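Local coordinates for putative Lipoprotein (Clostridium perfringens, PDB 5J7R) that is of unknown function but belongs to the sporulation and spore germination family and is probably a membrane-attached lipoprotein, at residues Ser28-Gly33 with Ile42-Ile47. Numbering follows the deposited sequence.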
# COMPACT_ATOMS: atom_id res chain seq x y z
N SER A 28 -8.40 11.16 -4.27
CA SER A 28 -8.67 12.57 -4.01
C SER A 28 -8.58 13.00 -2.55
O SER A 28 -8.80 12.22 -1.62
CB SER A 28 -10.03 13.02 -4.63
OG SER A 28 -10.83 11.90 -4.98
N LEU A 29 -8.17 14.26 -2.41
CA LEU A 29 -8.09 14.92 -1.13
C LEU A 29 -9.19 15.95 -1.20
O LEU A 29 -9.28 16.70 -2.18
CB LEU A 29 -6.76 15.62 -0.92
CG LEU A 29 -5.54 14.73 -0.81
CD1 LEU A 29 -4.31 15.62 -0.73
CD2 LEU A 29 -5.63 13.81 0.40
N TYR A 30 -10.04 15.97 -0.18
CA TYR A 30 -11.15 16.91 -0.13
C TYR A 30 -10.84 18.06 0.79
O TYR A 30 -10.70 17.87 1.99
CB TYR A 30 -12.42 16.22 0.32
CG TYR A 30 -12.93 15.22 -0.67
CD1 TYR A 30 -12.47 13.93 -0.66
CD2 TYR A 30 -13.89 15.58 -1.62
CE1 TYR A 30 -12.94 13.00 -1.56
CE2 TYR A 30 -14.38 14.65 -2.53
CZ TYR A 30 -13.89 13.35 -2.50
OH TYR A 30 -14.33 12.41 -3.39
N PHE A 31 -10.71 19.25 0.21
CA PHE A 31 -10.44 20.47 0.95
C PHE A 31 -11.66 21.38 0.97
O PHE A 31 -12.70 21.05 0.38
CB PHE A 31 -9.22 21.19 0.39
CG PHE A 31 -7.95 20.45 0.60
CD1 PHE A 31 -7.32 20.48 1.84
CD2 PHE A 31 -7.35 19.74 -0.44
CE1 PHE A 31 -6.13 19.79 2.04
CE2 PHE A 31 -6.17 19.06 -0.24
CZ PHE A 31 -5.56 19.09 1.00
N ASP A 32 -11.54 22.51 1.65
CA ASP A 32 -12.64 23.46 1.76
C ASP A 32 -12.78 24.30 0.48
O ASP A 32 -11.88 25.07 0.13
CB ASP A 32 -12.40 24.36 2.98
CG ASP A 32 -13.57 25.28 3.28
OD1 ASP A 32 -14.65 25.14 2.67
OD2 ASP A 32 -13.42 26.15 4.16
N GLY A 33 -13.91 24.14 -0.21
CA GLY A 33 -14.21 24.90 -1.43
C GLY A 33 -15.40 25.83 -1.25
O GLY A 33 -16.09 26.17 -2.21
N ILE A 42 -17.10 21.00 -0.13
CA ILE A 42 -15.76 20.43 -0.26
C ILE A 42 -15.49 20.10 -1.74
O ILE A 42 -16.38 19.64 -2.44
CB ILE A 42 -15.57 19.18 0.64
CG1 ILE A 42 -16.61 18.10 0.33
CG2 ILE A 42 -15.66 19.58 2.11
CD1 ILE A 42 -16.48 16.84 1.17
N GLU A 43 -14.27 20.38 -2.19
CA GLU A 43 -13.84 20.11 -3.57
C GLU A 43 -12.61 19.20 -3.57
O GLU A 43 -11.78 19.25 -2.67
CB GLU A 43 -13.63 21.43 -4.34
CG GLU A 43 -14.88 21.95 -5.02
CD GLU A 43 -14.72 23.34 -5.57
OE1 GLU A 43 -15.68 24.15 -5.51
OE2 GLU A 43 -13.60 23.65 -6.03
N GLN A 44 -12.52 18.33 -4.56
CA GLN A 44 -11.43 17.41 -4.66
C GLN A 44 -10.18 18.01 -5.25
O GLN A 44 -10.24 18.89 -6.09
CB GLN A 44 -11.80 16.26 -5.61
CG GLN A 44 -12.99 15.42 -5.23
CD GLN A 44 -13.37 14.41 -6.31
OE1 GLN A 44 -13.07 14.62 -7.48
NE2 GLN A 44 -14.04 13.33 -5.92
N GLN A 45 -9.05 17.46 -4.83
CA GLN A 45 -7.73 17.79 -5.34
C GLN A 45 -7.09 16.41 -5.49
O GLN A 45 -6.95 15.67 -4.52
CB GLN A 45 -6.91 18.64 -4.39
CG GLN A 45 -5.50 18.88 -4.90
CD GLN A 45 -4.59 19.73 -3.97
OE1 GLN A 45 -3.53 19.26 -3.63
NE2 GLN A 45 -5.01 20.94 -3.53
N GLU A 46 -6.71 16.05 -6.70
CA GLU A 46 -6.12 14.72 -6.92
C GLU A 46 -4.76 14.45 -6.23
O GLU A 46 -3.91 15.32 -6.14
CB GLU A 46 -5.99 14.48 -8.45
CG GLU A 46 -5.24 13.20 -8.85
CD GLU A 46 -4.92 13.05 -10.36
OE1 GLU A 46 -4.76 14.08 -11.05
OE2 GLU A 46 -4.78 11.90 -10.84
N ILE A 47 -4.57 13.21 -5.79
CA ILE A 47 -3.30 12.77 -5.20
C ILE A 47 -2.98 11.37 -5.75
O ILE A 47 -3.80 10.48 -5.68
CB ILE A 47 -3.33 12.85 -3.64
CG1 ILE A 47 -1.96 12.51 -3.02
CG2 ILE A 47 -4.43 11.99 -3.03
CD1 ILE A 47 -1.81 13.00 -1.60
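The phenol ring of Y30 lies alongside the chain of Q44, the two side chains pointing the same way from a non-hydrogen-bonded antiparallel pair. Q44 runs extended beyond CG (chi2 174°), and this carries its amide up beside the ring, where NE2 donates to Y30 OH over 2.7 Å. The hydroxyl lies close to the amide plane, although amide and ring planes are turned 65° apart. The types match: the glutamine CG packs against CE2 and CZ while NE2 reaches the hydroxyl, and tyrosine joins an apolar ring to an acceptor. On the same face S28 CB packs against Q44 CB. I42 brings CD1 to within 4.0 Å of Y30 CD2 on the other flank of the ring.

L29, on the reverse face, meets I47, whose CB points toward the first strand; these branched aliphatics fill against each other, L29 CG 3.7 Å from I47 CG2. Beside L29, the flat ring of F31 suits a place between the Q45 chain and A74 of a second subunit, its CD2 4.1 Å from Q45 CB. Backbone bonds pair L29 with Q45 and F31 with E43 in both directions; L29 N to Q45 O, at 2.8 Å, is nearly straight (164°).

The hairpin of strands 24-32 and 42-50 projects from the body of the chain onto the second subunit, whose K109 forms a salt bridge with D32 and whose T120 bonds the backbone N of Y30. Both faces mix apolar groups with polar ends, Y30 and Q44 on one, E43 and Q45 on the other, consistent with a ribbon that relies on its backbone bonds and on the second subunit.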